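Local atomic coordinates of ATP-dependent RNA ligase (Methanothermobacter thermautotrophicus, PDB entry 5D1P), a protein that joins RNA ends at the expense of ATP, working through a covalent enzyme-adenylate intermediate, and probably depends on bound metal ions. Residues A[74-78]-A[278-283]; A[122-126]-A[324-328]; A[253-257]-A[268-273]. One frame throughout, in Å; residues are numbered along the deposited sequence.

Interactions 1 and 3 share helix 269-283, the first near its C-terminal end and the second at its N-terminal end; their centres lie about 17 Å apart and both also touch the second subunit. Interaction 2 lies on the opposite side of the chain's centre from interaction 1, with no other protein chain of the assembly against its two segments. All three are partly buried. In interaction 1 a carboxylate takes main-chain NH groups beside a leucine cluster, and in interaction 3 an arginine-glutamate pair edges an apolar helix-helix seam. Interaction 2 is smaller and relies more on long, shared salt bridges between the nucleotidyltransferase part and the C-terminal region.

Interaction 1: residues A[74-78]-A[278-283]; sequences TLLLS and FQAYEL
This is a loop-on-helix contact joining the nucleotidyltransferase part to the C-terminal region: the loop 74-78, just past ATP-binding Arg73, packs against the C-terminal end of helix 269-283. The loop runs irregularly, extended at Thr74, Leu76 and Ser78 but with psi of -11° at Leu75 and -41° at Leu77; Thr74 OG1 donates to Leu76 O at 2.7 Å. The nearest CA pair is Leu75 and Phe278, 6.2 Å apart. Glu282 is central: its side chain, t at chi1 and chi2, reaches out so that OE1 accepts Leu77 N at 2.8 Å and OE2 accepts Ser78 N, also at 2.8 Å; a weak third bond joins Leu77 N to OE2 at 3.1 Å. A water lies 2.5 Å from Leu75 O and 2.9 Å from Glu282 OE1. Away from the carboxylate, Leu75 CD1 meets Phe278 CD2 at 3.7 Å; flanking it, Leu76 CD2 reaches Phe278 CB at 4.0 Å and the Tyr281 ring edge, and Leu77 CD1 touches Leu283 CD2 at 4.2 Å. All three loop leucines are m,t. Tyr372 of the second subunit packs on Leu75 and Leu76 and meets the Phe278 ring edge-to-face, while Tyr281 OH bonds Ser313 of that subunit. One carboxylate thus satisfies two consecutive main-chain NH groups of an irregular loop, fixing its path over the helix while leucines pack on the helix beside a bridging water.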
ATOM      1  N   THR A  74     -16.077   6.415  -8.722  1.00 29.37           N
ATOM      2  CA  THR A  74     -16.212   7.618  -7.934  1.00 30.23           C
ATOM      3  C   THR A  74     -16.232   7.166  -6.487  1.00 29.52           C
ATOM      4  O   THR A  74     -16.767   6.102  -6.197  1.00 27.55           O
ATOM      5  CB  THR A  74     -17.482   8.422  -8.288  1.00 27.77           C
ATOM      6  OG1 THR A  74     -17.520   9.610  -7.492  1.00 30.43           O
ATOM      7  CG2 THR A  74     -18.740   7.600  -8.018  1.00 27.48           C
ATOM      8  N   LEU A  75     -15.630   7.952  -5.595  1.00 28.98           N
ATOM      9  CA  LEU A  75     -15.638   7.653  -4.162  1.00 29.68           C
ATOM     10  C   LEU A  75     -16.804   8.351  -3.475  1.00 31.91           C
ATOM     11  O   LEU A  75     -17.114   8.098  -2.304  1.00 30.00           O
ATOM     12  CB  LEU A  75     -14.316   8.091  -3.509  1.00 32.35           C
ATOM     13  CG  LEU A  75     -13.015   7.563  -4.119  1.00 28.59           C
ATOM     14  CD1 LEU A  75     -11.842   7.985  -3.259  1.00 33.79           C
ATOM     15  CD2 LEU A  75     -13.054   6.046  -4.270  1.00 29.19           C
ATOM     16  N   LEU A  76     -17.442   9.253  -4.211  1.00 30.85           N
ATOM     17  CA  LEU A  76     -18.540  10.044  -3.669  1.00 31.60           C
ATOM     18  C   LEU A  76     -19.736  10.019  -4.600  1.00 32.92           C
ATOM     19  O   LEU A  76     -19.576   9.960  -5.817  1.00 34.03           O
ATOM     20  CB  LEU A  76     -18.088  11.481  -3.445  1.00 34.77           C
ATOM     21  CG  LEU A  76     -17.150  11.711  -2.259  1.00 33.47           C
ATOM     22  CD1 LEU A  76     -16.706  13.149  -2.248  1.00 33.10           C
ATOM     23  CD2 LEU A  76     -17.842  11.352  -0.931  1.00 30.67           C
ATOM     24  N   LEU A  77     -20.934  10.076  -4.035  1.00 36.19           N
ATOM     25  CA  LEU A  77     -22.156  10.166  -4.840  1.00 34.11           C
ATOM     26  C   LEU A  77     -22.485  11.611  -5.224  1.00 36.11           C
ATOM     27  O   LEU A  77     -22.912  11.894  -6.348  1.00 37.94           O
ATOM     28  CB  LEU A  77     -23.325   9.550  -4.079  1.00 32.23           C
ATOM     29  CG  LEU A  77     -23.124   8.114  -3.585  1.00 32.80           C
ATOM     30  CD1 LEU A  77     -24.370   7.634  -2.854  1.00 27.60           C
ATOM     31  CD2 LEU A  77     -22.769   7.174  -4.737  1.00 33.89           C
ATOM     32  N   SER A  78     -22.299  12.521  -4.274  1.00 37.87           N
ATOM     33  CA  SER A  78     -22.499  13.957  -4.496  1.00 36.00           C
ATOM     34  C   SER A  78     -21.195  14.685  -4.195  1.00 38.73           C
ATOM     35  O   SER A  78     -20.522  14.361  -3.214  1.00 35.86           O
ATOM     36  CB  SER A  78     -23.639  14.477  -3.615  1.00 36.39           C
ATOM     37  OG  SER A  78     -23.419  15.825  -3.229  1.00 46.23           O
ATOM     38  N   PHE A 278     -14.082   8.165   2.528  1.00 28.11           N
ATOM     39  CA  PHE A 278     -15.042   9.043   1.872  1.00 29.97           C
ATOM     40  C   PHE A 278     -16.464   8.529   2.050  1.00 31.47           C
ATOM     41  O   PHE A 278     -17.390   9.311   2.232  1.00 34.36           O
ATOM     42  CB  PHE A 278     -14.718   9.195   0.387  1.00 27.98           C
ATOM     43  CG  PHE A 278     -13.571  10.119   0.123  1.00 30.34           C
ATOM     44  CD1 PHE A 278     -13.790  11.475  -0.036  1.00 29.16           C
ATOM     45  CD2 PHE A 278     -12.271   9.634   0.054  1.00 27.33           C
ATOM     46  CE1 PHE A 278     -12.726  12.352  -0.260  1.00 31.37           C
ATOM     47  CE2 PHE A 278     -11.206  10.496  -0.181  1.00 31.35           C
ATOM     48  CZ  PHE A 278     -11.439  11.863  -0.344  1.00 31.83           C
ATOM     49  N   GLN A 279     -16.652   7.219   2.009  1.00 27.78           N
ATOM     50  CA  GLN A 279     -17.992   6.694   2.193  1.00 28.72           C
ATOM     51  C   GLN A 279     -18.522   6.941   3.613  1.00 33.66           C
ATOM     52  O   GLN A 279     -19.712   7.209   3.809  1.00 31.51           O
ATOM     53  CB  GLN A 279     -18.023   5.212   1.871  1.00 26.85           C
ATOM     54  CG  GLN A 279     -19.417   4.628   1.913  1.00 33.15           C
ATOM     55  CD  GLN A 279     -19.433   3.208   1.427  1.00 33.49           C
ATOM     56  OE1 GLN A 279     -19.148   2.271   2.187  1.00 32.70           O
ATOM     57  NE2 GLN A 279     -19.725   3.032   0.142  1.00 29.96           N
ATOM     58  N   ALA A 280     -17.642   6.846   4.606  1.00 31.03           N
ATOM     59  CA  ALA A 280     -18.027   7.154   5.980  1.00 36.68           C
ATOM     60  C   ALA A 280     -18.497   8.601   6.066  1.00 33.80           C
ATOM     61  O   ALA A 280     -19.520   8.916   6.679  1.00 33.70           O
ATOM     62  CB  ALA A 280     -16.858   6.911   6.930  1.00 36.51           C
ATOM     63  N   TYR A 281     -17.730   9.475   5.429  1.00 33.80           N
ATOM     64  CA  TYR A 281     -18.065  10.880   5.356  1.00 31.81           C
ATOM     65  C   TYR A 281     -19.447  11.112   4.747  1.00 37.22           C
ATOM     66  O   TYR A 281     -20.202  11.977   5.200  1.00 36.83           O
ATOM     67  CB  TYR A 281     -16.998  11.612   4.555  1.00 30.26           C
ATOM     68  CG  TYR A 281     -17.418  12.979   4.073  1.00 37.61           C
ATOM     69  CD1 TYR A 281     -17.500  14.051   4.955  1.00 39.53           C
ATOM     70  CD2 TYR A 281     -17.726  13.201   2.733  1.00 36.55           C
ATOM     71  CE1 TYR A 281     -17.882  15.311   4.517  1.00 42.28           C
ATOM     72  CE2 TYR A 281     -18.109  14.457   2.283  1.00 39.18           C
ATOM     73  CZ  TYR A 281     -18.185  15.508   3.182  1.00 43.81           C
ATOM     74  OH  TYR A 281     -18.563  16.766   2.750  1.00 49.01           O
ATOM     75  N   GLU A 282     -19.798  10.324   3.738  1.00 35.11           N
ATOM     76  CA  GLU A 282     -21.041  10.571   3.023  1.00 34.41           C
ATOM     77  C   GLU A 282     -22.227   9.779   3.545  1.00 31.10           C
ATOM     78  O   GLU A 282     -23.341  10.265   3.518  1.00 39.18           O
ATOM     79  CB  GLU A 282     -20.851  10.278   1.531  1.00 35.43           C
ATOM     80  CG  GLU A 282     -21.961  10.805   0.645  1.00 33.33           C
ATOM     81  CD  GLU A 282     -21.617  10.706  -0.836  1.00 38.66           C
ATOM     82  OE1 GLU A 282     -21.027   9.679  -1.251  1.00 35.99           O
ATOM     83  OE2 GLU A 282     -21.937  11.656  -1.584  1.00 35.44           O
ATOM     84  N   LEU A 283     -22.023   8.562   4.017  1.00 33.92           N
ATOM     85  CA  LEU A 283     -23.187   7.702   4.214  1.00 34.40           C
ATOM     86  C   LEU A 283     -23.514   7.357   5.656  1.00 36.06           C
ATOM     87  O   LEU A 283     -24.644   6.978   5.958  1.00 41.24           O
ATOM     88  CB  LEU A 283     -23.019   6.408   3.418  1.00 33.76           C
ATOM     89  CG  LEU A 283     -22.976   6.534   1.886  1.00 34.32           C
ATOM     90  CD1 LEU A 283     -23.048   5.151   1.263  1.00 34.22           C
ATOM     91  CD2 LEU A 283     -24.087   7.451   1.322  1.00 31.91           C
TER
HETATM   92  O   HOH W   1     -19.064   7.670  -0.737  1.00 28.82           O

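Interaction 2: residues A[122-126]-A[324-328]; sequences FTTRK and IDVED
Two salt bridges join helix 121-130 to the end of strand 319-325 and the turn after it. Lys126 NZ stands 3.3 Å from Asp325 OD2, a weak hydrogen bond within the ion pair, and a water bridges the two, accepting from Lys126 NZ at 2.5 Å and donating to Asp325 OD2 at 2.9 Å. Arg125 NH1 lies 3.2 Å from Glu327 OE1, which is over one face of the guanidinium, so charge alone acts. The stronger partners lie outside: Glu129 for Arg125 and Lys126, Arg355 for Asp325. Lys126 folds round as m,m,m,t, while Arg125 extends as t,t,t. Segment 122-126 is helical; 324-326 is extended, Glu327 turns with helical angles, and Asp328 N-caps the next helix. The nearest CA pairs are Phe122-Val326 at 7.3 Å and Arg125-Glu327 at 8.6 Å. Phe122, t at chi1, brings CD1 to 3.9 Å from Ile324 CD1 and turns its edge to Asp325 O. Long, shared charges round an apolar Phe122-Ile324 contact imply a mixed, partly hydrated join between the nucleotidyltransferase part and the C-terminal region.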
ATOM      1  N   PHE A 122     -13.346 -23.277 -20.539  1.00 36.89           N
ATOM      2  CA  PHE A 122     -14.434 -23.405 -19.572  1.00 35.22           C
ATOM      3  C   PHE A 122     -15.584 -22.433 -19.874  1.00 37.37           C
ATOM      4  O   PHE A 122     -16.759 -22.814 -19.878  1.00 33.62           O
ATOM      5  CB  PHE A 122     -13.905 -23.183 -18.155  1.00 35.91           C
ATOM      6  CG  PHE A 122     -14.982 -23.057 -17.111  1.00 35.28           C
ATOM      7  CD1 PHE A 122     -15.622 -24.179 -16.615  1.00 36.32           C
ATOM      8  CD2 PHE A 122     -15.346 -21.814 -16.616  1.00 36.00           C
ATOM      9  CE1 PHE A 122     -16.611 -24.066 -15.644  1.00 36.58           C
ATOM     10  CE2 PHE A 122     -16.335 -21.690 -15.651  1.00 34.92           C
ATOM     11  CZ  PHE A 122     -16.969 -22.821 -15.168  1.00 36.02           C
ATOM     12  N   THR A 123     -15.245 -21.180 -20.149  1.00 35.89           N
ATOM     13  CA  THR A 123     -16.265 -20.145 -20.290  1.00 36.58           C
ATOM     14  C   THR A 123     -17.060 -20.276 -21.583  1.00 37.97           C
ATOM     15  O   THR A 123     -18.270 -20.069 -21.591  1.00 37.77           O
ATOM     16  CB  THR A 123     -15.650 -18.733 -20.237  1.00 40.90           C
ATOM     17  OG1 THR A 123     -14.779 -18.633 -19.107  1.00 35.57           O
ATOM     18  CG2 THR A 123     -16.745 -17.669 -20.130  1.00 36.65           C
ATOM     19  N   THR A 124     -16.396 -20.614 -22.683  1.00 41.08           N
ATOM     20  CA  THR A 124     -17.126 -20.743 -23.940  1.00 42.34           C
ATOM     21  C   THR A 124     -18.117 -21.895 -23.841  1.00 42.34           C
ATOM     22  O   THR A 124     -19.236 -21.811 -24.362  1.00 40.68           O
ATOM     23  CB  THR A 124     -16.192 -20.958 -25.138  1.00 44.71           C
ATOM     24  OG1 THR A 124     -15.547 -22.234 -25.029  1.00 52.89           O
ATOM     25  CG2 THR A 124     -15.147 -19.880 -25.160  1.00 36.83           C
ATOM     26  N   ARG A 125     -17.727 -22.954 -23.138  1.00 39.77           N
ATOM     27  CA  ARG A 125     -18.635 -24.077 -22.974  1.00 40.26           C
ATOM     28  C   ARG A 125     -19.820 -23.732 -22.062  1.00 40.87           C
ATOM     29  O   ARG A 125     -20.974 -24.010 -22.405  1.00 39.94           O
ATOM     30  CB  ARG A 125     -17.914 -25.306 -22.434  1.00 37.32           C
ATOM     31  CG  ARG A 125     -18.882 -26.473 -22.314  1.00 47.63           C
ATOM     32  CD  ARG A 125     -18.209 -27.816 -22.154  1.00 57.63           C
ATOM     33  NE  ARG A 125     -19.202 -28.888 -22.206  1.00 67.57           N
ATOM     34  CZ  ARG A 125     -19.576 -29.517 -23.321  1.00 70.43           C
ATOM     35  NH1 ARG A 125     -19.027 -29.197 -24.487  1.00 71.22           N
ATOM     36  NH2 ARG A 125     -20.491 -30.479 -23.271  1.00 68.82           N
ATOM     37  N   LYS A 126     -19.560 -23.120 -20.913  1.00 35.64           N
ATOM     38  CA  LYS A 126     -20.672 -22.771 -20.025  1.00 37.39           C
ATOM     39  C   LYS A 126     -21.573 -21.695 -20.648  1.00 35.69           C
ATOM     40  O   LYS A 126     -22.769 -21.647 -20.386  1.00 36.28           O
ATOM     41  CB  LYS A 126     -20.153 -22.302 -18.660  1.00 37.00           C
ATOM     42  CG  LYS A 126     -19.156 -23.235 -17.986  1.00 35.97           C
ATOM     43  CD  LYS A 126     -19.758 -24.595 -17.662  1.00 42.10           C
ATOM     44  CE  LYS A 126     -20.969 -24.463 -16.775  1.00 42.31           C
ATOM     45  NZ  LYS A 126     -21.613 -25.792 -16.534  1.00 55.49           N
ATOM     46  N   ILE A 324     -15.622 -27.179 -10.202  1.00 37.05           N
ATOM     47  CA  ILE A 324     -16.352 -26.747 -11.384  1.00 35.65           C
ATOM     48  C   ILE A 324     -16.848 -27.921 -12.235  1.00 42.82           C
ATOM     49  O   ILE A 324     -16.348 -29.047 -12.103  1.00 39.80           O
ATOM     50  CB  ILE A 324     -15.479 -25.834 -12.268  1.00 36.20           C
ATOM     51  CG1 ILE A 324     -14.353 -26.637 -12.910  1.00 37.81           C
ATOM     52  CG2 ILE A 324     -14.911 -24.666 -11.462  1.00 36.67           C
ATOM     53  CD1 ILE A 324     -13.459 -25.814 -13.771  1.00 34.45           C
ATOM     54  N   ASP A 325     -17.838 -27.646 -13.088  1.00 37.61           N
ATOM     55  CA  ASP A 325     -18.272 -28.593 -14.109  1.00 41.95           C
ATOM     56  C   ASP A 325     -17.279 -28.610 -15.256  1.00 42.92           C
ATOM     57  O   ASP A 325     -16.895 -27.554 -15.758  1.00 38.80           O
ATOM     58  CB  ASP A 325     -19.658 -28.242 -14.664  1.00 44.58           C
ATOM     59  CG  ASP A 325     -20.758 -28.322 -13.617  1.00 50.41           C
ATOM     60  OD1 ASP A 325     -20.677 -29.178 -12.703  1.00 44.23           O
ATOM     61  OD2 ASP A 325     -21.711 -27.522 -13.726  1.00 53.48           O
ATOM     62  N   VAL A 326     -16.867 -29.805 -15.674  1.00 37.85           N
ATOM     63  CA  VAL A 326     -16.110 -29.938 -16.908  1.00 40.37           C
ATOM     64  C   VAL A 326     -16.702 -31.026 -17.803  1.00 42.48           C
ATOM     65  O   VAL A 326     -17.365 -31.952 -17.327  1.00 38.50           O
ATOM     66  CB  VAL A 326     -14.636 -30.272 -16.653  1.00 40.36           C
ATOM     67  CG1 VAL A 326     -13.913 -29.080 -16.059  1.00 41.22           C
ATOM     68  CG2 VAL A 326     -14.511 -31.520 -15.774  1.00 43.18           C
ATOM     69  N   GLU A 327     -16.455 -30.898 -19.101  1.00 42.20           N
ATOM     70  CA  GLU A 327     -16.767 -31.950 -20.063  1.00 47.64           C
ATOM     71  C   GLU A 327     -16.118 -33.296 -19.651  1.00 46.86           C
ATOM     72  O   GLU A 327     -16.803 -34.318 -19.555  1.00 41.20           O
ATOM     73  CB  GLU A 327     -16.300 -31.510 -21.457  1.00 48.69           C
ATOM     74  CG  GLU A 327     -17.131 -32.029 -22.628  1.00 57.19           C
ATOM     75  CD  GLU A 327     -16.686 -31.431 -23.953  1.00 61.86           C
ATOM     76  OE1 GLU A 327     -16.086 -30.332 -23.947  1.00 64.16           O
ATOM     77  OE2 GLU A 327     -16.911 -32.071 -24.999  1.00 68.77           O
ATOM     78  N   ASP A 328     -14.809 -33.275 -19.368  1.00 43.82           N
ATOM     79  CA  ASP A 328     -14.052 -34.482 -18.992  1.00 42.94           C
ATOM     80  C   ASP A 328     -12.703 -34.098 -18.355  1.00 39.33           C
ATOM     81  O   ASP A 328     -12.345 -32.923 -18.358  1.00 37.44           O
ATOM     82  CB  ASP A 328     -13.836 -35.359 -20.221  1.00 36.60           C
ATOM     83  CG  ASP A 328     -13.428 -34.549 -21.446  1.00 42.78           C
ATOM     84  OD1 ASP A 328     -12.558 -33.660 -21.320  1.00 44.72           O
ATOM     85  OD2 ASP A 328     -13.974 -34.793 -22.546  1.00 48.07           O
TER
HETATM   86  O   HOH W   2     -22.975 -25.070 -14.510  1.00 53.83           O

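Interaction 3: residues A[253-257]-A[268-273]; sequences ELAYA and FFFSRV
Leu254, Glu253 and Arg272 account for most of the surface buried in this antiparallel helix pair, with Leu254 giving up the most. The end of helix 247-257 and the start of helix 269-283 run at 155° between their N-to-C directions, axes 10.6 Å apart, with Leu254 and Phe269 the nearest CA pair at 7.0 Å. Leu254 (m,t) leaves its helix sideways, but its end turns inward: CD2 sits 3.7 Å from Arg272 CB and 4.4 Å from Phe269 CD2, at the edge of that ring, while CD1 reaches Val273 CG2 at 4.1 Å. One turn on, Ala257 CB completes the apolar seam, 3.6 Å from Phe268 CE2 and 3.4 Å from Phe269 CE2. Phe268 precedes the helix at the N-cap position, with a cis peptide before it and a positive phi of 45°.

Beside this seam Glu253 (m,t) directs OE1 at Arg272, giving a salt bridge with NE at 2.8 Å and NH2 at 2.9 Å, both hydrogen bonds weak in angle. A water spans Glu253 OE2 at 2.8 Å and Arg272 NH2 at 3.0 Å. Arg272, whose chi2 of 65° turns its chain back, also sends NH1 to Phe268 O at 3.3 Å. Phe269 stacks on Phe270 of the second subunit, so the helix start is part of the dimer interface. The whole forms an antiparallel helical hairpin closed by the loop 258-268, its charged edge near the nucleotide and metal site: the side chain of Glu253 lies about 7 Å from the bound magnesium ion, and that of Arg272 about 6 Å from the side chain of ATP-binding Arg73.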
ATOM      1  N   GLU A 253     -13.184  -7.966  -0.229  1.00 24.75           N
ATOM      2  CA  GLU A 253     -11.929  -7.930  -0.973  1.00 26.30           C
ATOM      3  C   GLU A 253     -10.727  -7.833  -0.048  1.00 30.40           C
ATOM      4  O   GLU A 253      -9.684  -8.451  -0.284  1.00 29.46           O
ATOM      5  CB  GLU A 253     -11.898  -6.739  -1.924  1.00 31.52           C
ATOM      6  CG  GLU A 253     -12.560  -6.969  -3.236  1.00 37.75           C
ATOM      7  CD  GLU A 253     -12.289  -5.843  -4.210  1.00 40.81           C
ATOM      8  OE1 GLU A 253     -11.148  -5.348  -4.251  1.00 41.89           O
ATOM      9  OE2 GLU A 253     -13.221  -5.455  -4.936  1.00 46.92           O
ATOM     10  N   LEU A 254     -10.857  -7.027   0.997  1.00 26.08           N
ATOM     11  CA  LEU A 254      -9.726  -6.835   1.876  1.00 28.13           C
ATOM     12  C   LEU A 254      -9.436  -8.113   2.647  1.00 27.77           C
ATOM     13  O   LEU A 254      -8.287  -8.486   2.787  1.00 28.12           O
ATOM     14  CB  LEU A 254      -9.966  -5.651   2.819  1.00 31.76           C
ATOM     15  CG  LEU A 254      -9.723  -4.295   2.141  1.00 31.35           C
ATOM     16  CD1 LEU A 254      -9.800  -3.156   3.124  1.00 27.42           C
ATOM     17  CD2 LEU A 254      -8.371  -4.297   1.434  1.00 35.95           C
ATOM     18  N   ALA A 255     -10.476  -8.785   3.135  1.00 28.66           N
ATOM     19  CA  ALA A 255     -10.287 -10.049   3.837  1.00 30.31           C
ATOM     20  C   ALA A 255      -9.653 -11.098   2.919  1.00 31.00           C
ATOM     21  O   ALA A 255      -8.771 -11.833   3.345  1.00 28.75           O
ATOM     22  CB  ALA A 255     -11.622 -10.560   4.407  1.00 25.24           C
ATOM     23  N   TYR A 256     -10.077 -11.155   1.660  1.00 28.67           N
ATOM     24  CA  TYR A 256      -9.466 -12.086   0.708  1.00 32.87           C
ATOM     25  C   TYR A 256      -7.987 -11.740   0.535  1.00 36.16           C
ATOM     26  O   TYR A 256      -7.108 -12.605   0.601  1.00 33.25           O
ATOM     27  CB  TYR A 256     -10.199 -12.047  -0.645  1.00 35.22           C
ATOM     28  CG  TYR A 256      -9.878 -13.209  -1.569  1.00 37.94           C
ATOM     29  CD1 TYR A 256     -10.518 -14.432  -1.422  1.00 42.81           C
ATOM     30  CD2 TYR A 256      -8.944 -13.077  -2.594  1.00 50.94           C
ATOM     31  CE1 TYR A 256     -10.231 -15.501  -2.258  1.00 50.63           C
ATOM     32  CE2 TYR A 256      -8.644 -14.149  -3.447  1.00 52.73           C
ATOM     33  CZ  TYR A 256      -9.291 -15.360  -3.273  1.00 54.88           C
ATOM     34  OH  TYR A 256      -9.005 -16.431  -4.107  1.00 55.92           O
ATOM     35  N   ALA A 257      -7.722 -10.452   0.359  1.00 33.73           N
ATOM     36  CA  ALA A 257      -6.368  -9.949   0.140  1.00 34.44           C
ATOM     37  C   ALA A 257      -5.435 -10.238   1.315  1.00 39.24           C
ATOM     38  O   ALA A 257      -4.276 -10.623   1.121  1.00 34.79           O
ATOM     39  CB  ALA A 257      -6.418  -8.444  -0.138  1.00 33.67           C
ATOM     40  N   PHE A 268      -3.180  -1.753  -4.648  1.00 50.66           N
ATOM     41  CA  PHE A 268      -4.340  -2.442  -4.045  1.00 51.02           C
ATOM     42  C   PHE A 268      -4.941  -2.044  -2.680  1.00 52.36           C
ATOM     43  O   PHE A 268      -6.018  -1.450  -2.657  1.00 47.07           O
ATOM     44  CB  PHE A 268      -4.063  -3.942  -3.983  1.00 45.88           C
ATOM     45  CG  PHE A 268      -5.312  -4.757  -3.824  1.00 50.24           C
ATOM     46  CD1 PHE A 268      -6.036  -5.159  -4.942  1.00 37.29           C
ATOM     47  CD2 PHE A 268      -5.798  -5.066  -2.562  1.00 41.96           C
ATOM     48  CE1 PHE A 268      -7.194  -5.878  -4.801  1.00 37.57           C
ATOM     49  CE2 PHE A 268      -6.964  -5.776  -2.417  1.00 43.19           C
ATOM     50  CZ  PHE A 268      -7.662  -6.191  -3.539  1.00 43.31           C
ATOM     51  N   PHE A 269      -4.301  -2.443  -1.573  1.00 50.57           N
ATOM     52  CA  PHE A 269      -4.843  -2.294  -0.214  1.00 47.06           C
ATOM     53  C   PHE A 269      -5.248  -0.856   0.185  1.00 44.01           C
ATOM     54  O   PHE A 269      -6.323  -0.619   0.751  1.00 42.75           O
ATOM     55  CB  PHE A 269      -3.827  -2.819   0.816  1.00 43.80           C
ATOM     56  CG  PHE A 269      -3.340  -4.235   0.555  1.00 43.81           C
ATOM     57  CD1 PHE A 269      -2.090  -4.466   0.010  1.00 42.37           C
ATOM     58  CD2 PHE A 269      -4.126  -5.329   0.878  1.00 43.48           C
ATOM     59  CE1 PHE A 269      -1.642  -5.753  -0.231  1.00 46.96           C
ATOM     60  CE2 PHE A 269      -3.672  -6.628   0.638  1.00 43.97           C
ATOM     61  CZ  PHE A 269      -2.429  -6.834   0.082  1.00 44.29           C
ATOM     62  N   PHE A 270      -4.372   0.100  -0.070  1.00 46.55           N
ATOM     63  CA  PHE A 270      -4.658   1.487   0.263  1.00 39.62           C
ATOM     64  C   PHE A 270      -5.884   1.996  -0.492  1.00 35.71           C
ATOM     65  O   PHE A 270      -6.648   2.780   0.043  1.00 33.30           O
ATOM     66  CB  PHE A 270      -3.452   2.359  -0.051  1.00 41.99           C
ATOM     67  CG  PHE A 270      -3.685   3.826   0.163  1.00 41.60           C
ATOM     68  CD1 PHE A 270      -4.018   4.646  -0.897  1.00 36.52           C
ATOM     69  CD2 PHE A 270      -3.534   4.386   1.421  1.00 38.30           C
ATOM     70  CE1 PHE A 270      -4.213   5.999  -0.711  1.00 40.66           C
ATOM     71  CE2 PHE A 270      -3.721   5.735   1.620  1.00 37.12           C
ATOM     72  CZ  PHE A 270      -4.061   6.547   0.551  1.00 42.27           C
ATOM     73  N   SER A 271      -6.048   1.551  -1.733  1.00 38.27           N
ATOM     74  CA  SER A 271      -7.182   1.940  -2.574  1.00 39.86           C
ATOM     75  C   SER A 271      -8.528   1.616  -1.947  1.00 37.96           C
ATOM     76  O   SER A 271      -9.457   2.395  -2.049  1.00 39.45           O
ATOM     77  CB  SER A 271      -7.114   1.245  -3.934  1.00 43.61           C
ATOM     78  OG  SER A 271      -5.972   1.636  -4.660  1.00 55.80           O
ATOM     79  N   ARG A 272      -8.635   0.455  -1.314  1.00 31.22           N
ATOM     80  CA  ARG A 272      -9.900   0.051  -0.706  1.00 33.61           C
ATOM     81  C   ARG A 272     -10.207   0.818   0.566  1.00 32.61           C
ATOM     82  O   ARG A 272     -11.343   1.214   0.805  1.00 31.01           O
ATOM     83  CB  ARG A 272      -9.895  -1.445  -0.405  1.00 32.49           C
ATOM     84  CG  ARG A 272     -10.292  -2.297  -1.581  1.00 35.20           C
ATOM     85  CD  ARG A 272      -9.301  -2.198  -2.697  1.00 36.08           C
ATOM     86  NE  ARG A 272      -9.797  -2.871  -3.879  1.00 37.60           N
ATOM     87  CZ  ARG A 272      -9.136  -2.933  -5.029  1.00 40.83           C
ATOM     88  NH1 ARG A 272      -7.951  -2.360  -5.136  1.00 36.74           N
ATOM     89  NH2 ARG A 272      -9.663  -3.567  -6.073  1.00 39.67           N
ATOM     90  N   VAL A 273      -9.194   1.015   1.396  1.00 35.59           N
ATOM     91  CA  VAL A 273      -9.380   1.742   2.639  1.00 28.19           C
ATOM     92  C   VAL A 273      -9.793   3.180   2.376  1.00 28.84           C
ATOM     93  O   VAL A 273     -10.650   3.717   3.078  1.00 32.84           O
ATOM     94  CB  VAL A 273      -8.082   1.706   3.500  1.00 29.40           C
ATOM     95  CG1 VAL A 273      -8.156   2.685   4.592  1.00 31.29           C
ATOM     96  CG2 VAL A 273      -7.863   0.313   4.061  1.00 32.61           C
TER
HETATM   97  O   HOH W   3     -12.564  -3.315  -6.569  1.00 36.88           O